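Local coordinates for C24 protein (PDB 6OV6) that is of unknown function but probably forms the receptor-binding tip of a bacteriophage long tail fiber, a trimer that binds manganese, at residues Gly55-Asn60 / Ile109-Phe114; Ser73-Leu78 / Arg98-Ala103. All blocks are in the same frame, centred on the assembly; numbering follows the deposited sequence.

Overall arrangement
Both contacts lie in the N-terminal beta domain, far along the chain from the manganese site, with centres about 9 Å apart. Contact 1 is core packing. No hydrogen bond joins 55-60 to 109-114, and four of its five touching residues are buried. Contact 2 is a strand pair with five backbone hydrogen bonds. Its Val100 side is turned to the core, while Lys76, Leu78, Tyr99 and Thr101 are partly exposed. The two share one mixed sheet, since strand 109-110 pairs with strand 74-81: Ile109 N lies 2.8 Å from Val75 O, a probable hydrogen bond. Val75 and Val100 of contact 2 also reach the side chains of contact 1, so the apolar cores are continuous.

Contact 1: residues Gly55-Asn60 / Ile109-Phe114; sequences GVVYIN and ISWAEF
Phe114 carries most of this contact. Its ring tip points at strand 51-59, and the side chain of Ile59 crosses it at about a right angle. Ile59 CG1 is 3.6 Å from Phe114 CE1, and Ile59 CD1 is 3.7 Å from Phe114 CZ. Both carbons sit at the ring edge. Val57, two residues earlier and on the same side of the strand, brings its CB to 4.1 Å from Phe114 CE1. Val57 CG1, anti to the carbonyl carbon (Val57 chi1 -64°), meets the edge of the Trp111 indole at CH2, 4.3 Å away. Tyr58, between Val57 and Ile59, points away, and its OH is hydrogen-bonded to Glu34.

This is side-chain packing within the mixed beta sheet of the N-terminal domain. The segment that follows strand 109-110 folds back over strand 51-59, with no hydrogen bond between the two.

Both rings belong to a short 3-10 segment, 111-113, and the residue after it. Backbone hydrogen bonds run from Glu113 N to Ser110 O at 3.2 Å and from Phe114 N to Trp111 O at 3.0 Å. Trp111 CZ3 lies 3.5 Å above one face of the Phe114 ring, near its rim. Further out, Trp111 stacks with Phe66 and meets Phe102 edge-to-face. Glu113 OE1 forms a salt bridge with Lys39, and Glu113 O accepts a hydrogen bond from Arg121 of a neighbouring subunit.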
ATOM      1  N   GLY A  55      25.892 -16.818 -36.635  1.00 31.51           N
ATOM      2  CA  GLY A  55      25.203 -17.413 -35.509  1.00 29.87           C
ATOM      3  C   GLY A  55      24.433 -18.637 -35.909  1.00 32.26           C
ATOM      4  O   GLY A  55      24.822 -19.361 -36.841  1.00 30.35           O
ATOM      5  N   VAL A  56      23.367 -18.901 -35.141  1.00 26.55           N
ATOM      6  CA  VAL A  56      22.485 -20.045 -35.346  1.00 25.40           C
ATOM      7  C   VAL A  56      21.063 -19.554 -35.123  1.00 28.46           C
ATOM      8  O   VAL A  56      20.787 -18.827 -34.152  1.00 26.76           O
ATOM      9  CB  VAL A  56      22.833 -21.284 -34.456  1.00 28.38           C
ATOM     10  CG1 VAL A  56      21.793 -22.389 -34.589  1.00 27.62           C
ATOM     11  CG2 VAL A  56      24.221 -21.829 -34.788  1.00 28.70           C
ATOM     12  N   VAL A  57      20.170 -19.915 -36.070  1.00 24.92           N
ATOM     13  CA  VAL A  57      18.761 -19.518 -36.009  1.00 24.44           C
ATOM     14  C   VAL A  57      17.846 -20.742 -36.106  1.00 26.41           C
ATOM     15  O   VAL A  57      18.288 -21.829 -36.482  1.00 25.53           O
ATOM     16  CB  VAL A  57      18.398 -18.422 -37.061  1.00 26.80           C
ATOM     17  CG1 VAL A  57      19.151 -17.117 -36.783  1.00 26.40           C
ATOM     18  CG2 VAL A  57      18.606 -18.915 -38.515  1.00 25.63           C
ATOM     19  N   TYR A  58      16.577 -20.548 -35.791  1.00 22.96           N
ATOM     20  CA  TYR A  58      15.578 -21.618 -35.879  1.00 22.66           C
ATOM     21  C   TYR A  58      14.393 -21.089 -36.669  1.00 25.07           C
ATOM     22  O   TYR A  58      13.809 -20.078 -36.278  1.00 24.30           O
ATOM     23  CB  TYR A  58      15.124 -22.044 -34.482  1.00 23.52           C
ATOM     24  CG  TYR A  58      14.045 -23.103 -34.513  1.00 22.33           C
ATOM     25  CD1 TYR A  58      14.328 -24.403 -34.923  1.00 23.58           C
ATOM     26  CD2 TYR A  58      12.743 -22.814 -34.107  1.00 22.60           C
ATOM     27  CE1 TYR A  58      13.337 -25.388 -34.944  1.00 23.91           C
ATOM     28  CE2 TYR A  58      11.752 -23.794 -34.103  1.00 23.18           C
ATOM     29  CZ  TYR A  58      12.056 -25.082 -34.518  1.00 31.21           C
ATOM     30  OH  TYR A  58      11.096 -26.068 -34.497  1.00 32.82           O
ATOM     31  N   ILE A  59      14.068 -21.727 -37.807  1.00 23.88           N
ATOM     32  CA  ILE A  59      12.934 -21.301 -38.654  1.00 26.47           C
ATOM     33  C   ILE A  59      12.217 -22.531 -39.101  1.00 28.26           C
ATOM     34  O   ILE A  59      12.852 -23.459 -39.619  1.00 26.77           O
ATOM     35  CB  ILE A  59      13.334 -20.503 -39.952  1.00 31.05           C
ATOM     36  CG1 ILE A  59      14.509 -19.569 -39.732  1.00 32.35           C
ATOM     37  CG2 ILE A  59      12.105 -19.806 -40.599  1.00 33.59           C
ATOM     38  CD1 ILE A  59      15.231 -19.151 -40.993  1.00 42.70           C
ATOM     39  N   ASN A  60      10.885 -22.517 -38.960  1.00 25.92           N
ATOM     40  CA  ASN A  60       9.989 -23.570 -39.438  1.00 27.25           C
ATOM     41  C   ASN A  60      10.519 -25.003 -39.260  1.00 33.24           C
ATOM     42  O   ASN A  60      10.692 -25.740 -40.244  1.00 34.70           O
ATOM     43  CB  ASN A  60       9.614 -23.286 -40.900  1.00 28.81           C
ATOM     44  CG  ASN A  60       8.920 -21.968 -41.126  1.00 46.02           C
ATOM     45  OD1 ASN A  60       8.293 -21.386 -40.232  1.00 35.01           O
ATOM     46  ND2 ASN A  60       9.060 -21.458 -42.323  1.00 43.79           N
ATOM     47  N   ILE A 109      12.481 -13.430 -45.434  1.00 33.22           N
ATOM     48  CA  ILE A 109      11.718 -13.144 -44.222  1.00 33.78           C
ATOM     49  C   ILE A 109      12.288 -11.880 -43.631  1.00 36.14           C
ATOM     50  O   ILE A 109      13.518 -11.726 -43.586  1.00 34.41           O
ATOM     51  CB  ILE A 109      11.890 -14.329 -43.188  1.00 36.76           C
ATOM     52  CG1 ILE A 109      11.701 -15.743 -43.796  1.00 38.62           C
ATOM     53  CG2 ILE A 109      11.105 -14.129 -41.892  1.00 35.66           C
ATOM     54  CD1 ILE A 109      10.372 -16.065 -44.472  1.00 55.07           C
ATOM     55  N   SER A 110      11.413 -11.012 -43.096  1.00 32.53           N
ATOM     56  CA  SER A 110      11.841  -9.800 -42.400  1.00 31.26           C
ATOM     57  C   SER A 110      12.715 -10.215 -41.204  1.00 33.60           C
ATOM     58  O   SER A 110      12.276 -11.019 -40.378  1.00 33.34           O
ATOM     59  CB  SER A 110      10.628  -9.023 -41.898  1.00 34.61           C
ATOM     60  OG  SER A 110      11.031  -7.932 -41.090  1.00 42.80           O
ATOM     61  N   TRP A 111      13.948  -9.707 -41.144  1.00 31.49           N
ATOM     62  CA  TRP A 111      14.892  -9.983 -40.057  1.00 32.16           C
ATOM     63  C   TRP A 111      14.383  -9.487 -38.697  1.00 37.43           C
ATOM     64  O   TRP A 111      14.701 -10.100 -37.689  1.00 36.41           O
ATOM     65  CB  TRP A 111      16.275  -9.405 -40.379  1.00 30.95           C
ATOM     66  CG  TRP A 111      17.362  -9.632 -39.359  1.00 31.52           C
ATOM     67  CD1 TRP A 111      18.154  -8.674 -38.791  1.00 34.07           C
ATOM     68  CD2 TRP A 111      17.832 -10.896 -38.847  1.00 31.03           C
ATOM     69  NE1 TRP A 111      19.084  -9.257 -37.962  1.00 33.56           N
ATOM     70  CE2 TRP A 111      18.904 -10.617 -37.967  1.00 34.73           C
ATOM     71  CE3 TRP A 111      17.434 -12.235 -39.026  1.00 31.54           C
ATOM     72  CZ2 TRP A 111      19.583 -11.624 -37.267  1.00 33.89           C
ATOM     73  CZ3 TRP A 111      18.147 -13.233 -38.382  1.00 32.65           C
ATOM     74  CH2 TRP A 111      19.209 -12.928 -37.514  1.00 33.55           C
ATOM     75  N   ALA A 112      13.562  -8.419 -38.677  1.00 36.38           N
ATOM     76  CA  ALA A 112      12.981  -7.850 -37.447  1.00 37.56           C
ATOM     77  C   ALA A 112      12.047  -8.850 -36.726  1.00 39.60           C
ATOM     78  O   ALA A 112      11.786  -8.700 -35.531  1.00 40.00           O
ATOM     79  CB  ALA A 112      12.228  -6.571 -37.771  1.00 38.88           C
ATOM     80  N   GLU A 113      11.583  -9.885 -37.444  1.00 33.53           N
ATOM     81  CA  GLU A 113      10.739 -10.954 -36.884  1.00 31.63           C
ATOM     82  C   GLU A 113      11.563 -11.963 -36.049  1.00 33.08           C
ATOM     83  O   GLU A 113      10.983 -12.777 -35.324  1.00 30.85           O
ATOM     84  CB  GLU A 113       9.976 -11.668 -37.991  1.00 33.04           C
ATOM     85  CG  GLU A 113       8.849 -10.826 -38.574  1.00 43.13           C
ATOM     86  CD  GLU A 113       8.124 -11.438 -39.757  1.00 61.76           C
ATOM     87  OE1 GLU A 113       8.256 -12.665 -39.985  1.00 52.23           O
ATOM     88  OE2 GLU A 113       7.388 -10.686 -40.438  1.00 65.69           O
ATOM     89  N   PHE A 114      12.905 -11.911 -36.161  1.00 29.32           N
ATOM     90  CA  PHE A 114      13.811 -12.765 -35.409  1.00 28.92           C
ATOM     91  C   PHE A 114      14.111 -12.131 -34.072  1.00 35.99           C
ATOM     92  O   PHE A 114      14.411 -10.931 -33.999  1.00 38.00           O
ATOM     93  CB  PHE A 114      15.090 -13.091 -36.190  1.00 29.20           C
ATOM     94  CG  PHE A 114      14.861 -14.091 -37.296  1.00 29.07           C
ATOM     95  CD1 PHE A 114      15.317 -15.397 -37.178  1.00 30.08           C
ATOM     96  CD2 PHE A 114      14.214 -13.718 -38.472  1.00 28.88           C
ATOM     97  CE1 PHE A 114      15.107 -16.317 -38.201  1.00 29.18           C
ATOM     98  CE2 PHE A 114      14.017 -14.633 -39.501  1.00 30.74           C
ATOM     99  CZ  PHE A 114      14.479 -15.925 -39.365  1.00 28.21           C
TER

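Contact 2: residues Ser73-Leu78 / Arg98-Ala103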
ATOM      1  N   SER A  73      17.484  -5.852 -44.143  1.00 36.91           N
ATOM      2  CA  SER A  73      16.144  -5.955 -43.579  1.00 36.08           C
ATOM      3  C   SER A  73      15.548  -7.350 -43.700  1.00 36.36           C
ATOM      4  O   SER A  73      14.584  -7.651 -43.000  1.00 35.86           O
ATOM      5  CB  SER A  73      15.207  -4.910 -44.180  1.00 39.39           C
ATOM      6  OG  SER A  73      15.094  -5.033 -45.584  1.00 54.36           O
ATOM      7  N   ARG A  74      16.099  -8.189 -44.602  1.00 32.78           N
ATOM      8  CA  ARG A  74      15.586  -9.541 -44.850  1.00 31.31           C
ATOM      9  C   ARG A  74      16.641 -10.623 -44.850  1.00 32.20           C
ATOM     10  O   ARG A  74      17.807 -10.369 -45.131  1.00 30.93           O
ATOM     11  CB  ARG A  74      14.717  -9.619 -46.132  1.00 31.41           C
ATOM     12  CG  ARG A  74      13.586  -8.588 -46.164  1.00 35.03           C
ATOM     13  CD  ARG A  74      12.676  -8.719 -47.358  1.00 38.32           C
ATOM     14  NE  ARG A  74      11.709  -9.803 -47.188  1.00 38.96           N
ATOM     15  CZ  ARG A  74      10.561  -9.687 -46.529  1.00 46.03           C
ATOM     16  NH1 ARG A  74      10.239  -8.541 -45.938  1.00 40.91           N
ATOM     17  NH2 ARG A  74       9.745 -10.724 -46.420  1.00 36.49           N
ATOM     18  N   VAL A  75      16.211 -11.856 -44.527  1.00 27.50           N
ATOM     19  CA  VAL A  75      17.058 -13.047 -44.517  1.00 26.90           C
ATOM     20  C   VAL A  75      16.381 -14.138 -45.325  1.00 27.80           C
ATOM     21  O   VAL A  75      15.160 -14.111 -45.525  1.00 27.68           O
ATOM     22  CB  VAL A  75      17.484 -13.552 -43.091  1.00 28.58           C
ATOM     23  CG1 VAL A  75      18.359 -12.521 -42.382  1.00 28.05           C
ATOM     24  CG2 VAL A  75      16.283 -13.956 -42.224  1.00 27.12           C
ATOM     25  N   LYS A  76      17.158 -15.123 -45.759  1.00 25.01           N
ATOM     26  CA  LYS A  76      16.578 -16.257 -46.460  1.00 25.24           C
ATOM     27  C   LYS A  76      17.393 -17.503 -46.280  1.00 28.24           C
ATOM     28  O   LYS A  76      18.576 -17.415 -45.963  1.00 26.62           O
ATOM     29  CB  LYS A  76      16.184 -15.945 -47.927  1.00 27.98           C
ATOM     30  CG  LYS A  76      17.118 -16.408 -49.016  1.00 40.14           C
ATOM     31  CD  LYS A  76      16.799 -15.770 -50.362  1.00 39.15           C
ATOM     32  CE  LYS A  76      15.549 -16.292 -51.009  1.00 42.53           C
ATOM     33  NZ  LYS A  76      15.319 -15.630 -52.330  1.00 49.41           N
ATOM     34  N   ILE A  77      16.756 -18.664 -46.471  1.00 25.33           N
ATOM     35  CA  ILE A  77      17.461 -19.931 -46.450  1.00 26.11           C
ATOM     36  C   ILE A  77      18.103 -20.068 -47.838  1.00 30.63           C
ATOM     37  O   ILE A  77      17.382 -20.055 -48.828  1.00 31.33           O
ATOM     38  CB  ILE A  77      16.493 -21.117 -46.130  1.00 29.05           C
ATOM     39  CG1 ILE A  77      15.918 -21.000 -44.670  1.00 28.85           C
ATOM     40  CG2 ILE A  77      17.186 -22.483 -46.387  1.00 31.28           C
ATOM     41  CD1 ILE A  77      14.573 -21.736 -44.457  1.00 33.21           C
ATOM     42  N   LEU A  78      19.439 -20.171 -47.906  1.00 28.97           N
ATOM     43  CA  LEU A  78      20.156 -20.382 -49.160  1.00 28.92           C
ATOM     44  C   LEU A  78      20.649 -21.816 -49.238  1.00 32.00           C
ATOM     45  O   LEU A  78      20.906 -22.449 -48.211  1.00 29.92           O
ATOM     46  CB  LEU A  78      21.353 -19.433 -49.329  1.00 29.31           C
ATOM     47  CG  LEU A  78      21.055 -17.954 -49.578  1.00 34.42           C
ATOM     48  CD1 LEU A  78      22.322 -17.260 -50.010  1.00 34.34           C
ATOM     49  CD2 LEU A  78      20.008 -17.750 -50.697  1.00 35.23           C
ATOM     50  N   ARG A  98      22.750 -26.000 -46.710  1.00 28.32           N
ATOM     51  CA  ARG A  98      21.676 -25.063 -46.426  1.00 28.67           C
ATOM     52  C   ARG A  98      22.001 -24.250 -45.195  1.00 32.59           C
ATOM     53  O   ARG A  98      22.486 -24.786 -44.211  1.00 31.74           O
ATOM     54  CB  ARG A  98      20.327 -25.794 -46.299  1.00 28.68           C
ATOM     55  CG  ARG A  98      19.799 -26.223 -47.669  1.00 31.62           C
ATOM     56  CD  ARG A  98      18.700 -27.257 -47.609  1.00 32.23           C
ATOM     57  NE  ARG A  98      17.444 -26.670 -47.145  1.00 35.07           N
ATOM     58  CZ  ARG A  98      16.916 -26.902 -45.951  1.00 37.11           C
ATOM     59  NH1 ARG A  98      17.514 -27.733 -45.106  1.00 32.57           N
ATOM     60  NH2 ARG A  98      15.774 -26.331 -45.604  1.00 30.69           N
ATOM     61  N   TYR A  99      21.775 -22.950 -45.269  1.00 28.98           N
ATOM     62  CA  TYR A  99      22.068 -22.020 -44.179  1.00 28.80           C
ATOM     63  C   TYR A  99      21.216 -20.803 -44.393  1.00 30.22           C
ATOM     64  O   TYR A  99      20.543 -20.681 -45.419  1.00 29.64           O
ATOM     65  CB  TYR A  99      23.593 -21.632 -44.149  1.00 30.71           C
ATOM     66  CG  TYR A  99      24.084 -21.008 -45.440  1.00 32.94           C
ATOM     67  CD1 TYR A  99      24.159 -19.624 -45.585  1.00 34.49           C
ATOM     68  CD2 TYR A  99      24.416 -21.801 -46.540  1.00 35.19           C
ATOM     69  CE1 TYR A  99      24.563 -19.044 -46.787  1.00 36.35           C
ATOM     70  CE2 TYR A  99      24.807 -21.229 -47.752  1.00 36.69           C
ATOM     71  CZ  TYR A  99      24.896 -19.852 -47.867  1.00 43.29           C
ATOM     72  OH  TYR A  99      25.278 -19.287 -49.057  1.00 45.98           O
ATOM     73  N   VAL A 100      21.211 -19.913 -43.417  1.00 26.68           N
ATOM     74  CA  VAL A 100      20.452 -18.668 -43.500  1.00 25.64           C
ATOM     75  C   VAL A 100      21.445 -17.523 -43.580  1.00 29.29           C
ATOM     76  O   VAL A 100      22.483 -17.566 -42.917  1.00 29.38           O
ATOM     77  CB  VAL A 100      19.473 -18.548 -42.301  1.00 27.59           C
ATOM     78  CG1 VAL A 100      18.777 -17.185 -42.239  1.00 27.54           C
ATOM     79  CG2 VAL A 100      18.433 -19.659 -42.378  1.00 26.54           C
ATOM     80  N   THR A 101      21.120 -16.509 -44.401  1.00 27.98           N
ATOM     81  CA  THR A 101      21.914 -15.290 -44.551  1.00 27.97           C
ATOM     82  C   THR A 101      21.057 -14.083 -44.919  1.00 31.14           C
ATOM     83  O   THR A 101      19.878 -14.244 -45.251  1.00 29.91           O
ATOM     84  CB  THR A 101      23.162 -15.503 -45.448  1.00 33.88           C
ATOM     85  OG1 THR A 101      24.068 -14.432 -45.188  1.00 31.70           O
ATOM     86  CG2 THR A 101      22.839 -15.561 -46.929  1.00 30.99           C
ATOM     87  N   PHE A 102      21.652 -12.874 -44.906  1.00 28.06           N
ATOM     88  CA  PHE A 102      20.939 -11.693 -45.367  1.00 28.95           C
ATOM     89  C   PHE A 102      20.766 -11.844 -46.867  1.00 32.27           C
ATOM     90  O   PHE A 102      21.717 -12.196 -47.587  1.00 31.37           O
ATOM     91  CB  PHE A 102      21.704 -10.405 -45.037  1.00 30.96           C
ATOM     92  CG  PHE A 102      21.764 -10.114 -43.557  1.00 31.16           C
ATOM     93  CD1 PHE A 102      20.612  -9.785 -42.849  1.00 32.20           C
ATOM     94  CD2 PHE A 102      22.970 -10.164 -42.874  1.00 32.50           C
ATOM     95  CE1 PHE A 102      20.667  -9.506 -41.476  1.00 32.72           C
ATOM     96  CE2 PHE A 102      23.029  -9.869 -41.512  1.00 34.95           C
ATOM     97  CZ  PHE A 102      21.875  -9.539 -40.821  1.00 31.69           C
ATOM     98  N   ALA A 103      19.529 -11.679 -47.314  1.00 29.52           N
ATOM     99  CA  ALA A 103      19.135 -11.847 -48.701  1.00 31.13           C
ATOM    100  C   ALA A 103      17.784 -11.225 -48.940  1.00 39.06           C
ATOM    101  O   ALA A 103      17.225 -10.622 -48.030  1.00 41.65           O
ATOM    102  CB  ALA A 103      19.150 -13.328 -49.096  1.00 31.77           C
TER
HETATM  103  O   HOH W   1      17.609  -8.122 -47.273  1.00 44.35           O
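The Tyr99 ring takes Leu78 over one face. Leu78 CB is 4.2 Å from the centroid of the Tyr99 ring and 25° off the normal, a CH-pi contact. The ring gets there because Tyr99 CG is tucked against both backbone neighbours, chi1 58°. The Tyr99 OH is hydrogen-bonded to Thr80. The Phe102 ring has the backbone Arg74 O at its edge, in plane. Val75 CG1 approaches this ring obliquely, 3.6 Å from Phe102 CD1. Phe66 meets Phe102 edge-to-face.

From Lys76 to Leu78 and from Tyr99 to Thr101, side chains alternate between the two faces. Lys76, Leu78, Tyr99 and Thr101 share one, where Leu78 CD1 touches Thr101 CG2 at 3.6 Å. Farther along, Lys76 lays its CG and CD against the methyl of Ala103. Its chain bends at chi3 (-73°), and NZ is held by the carbonyls of Thr106 and Ser104. On the face of Ile77 and Val100, Ile77 CG1 meets Val100 CG2 at 3.7 Å. Separately, Val75 CB packs on Val100 CG1 at 3.9 Å. Phe64 and Val57 lie beyond.

Five backbone hydrogen bonds fix the pairing. Lys76 with Thr101 and Leu78 with Tyr99 are hydrogen-bonded pairs, each with two bonds. Lys76 N to Thr101 O is 2.9 Å and runs nearly along the C=O axis. The fifth bond, Ala103 N to Arg74 O at 3.1 Å, has its donor above the carbonyl plane. Here strand 96-102 ends, and the side chains of Val75 and Phe102 diverge. A water accepts a weak bond from Arg74 N and probably donates to Ala103 O.

Val75-Phe102 and Ile77-Val100 are the non-hydrogen-bonded pairs of this antiparallel beta pair, part of the mixed sheet of the N-terminal domain.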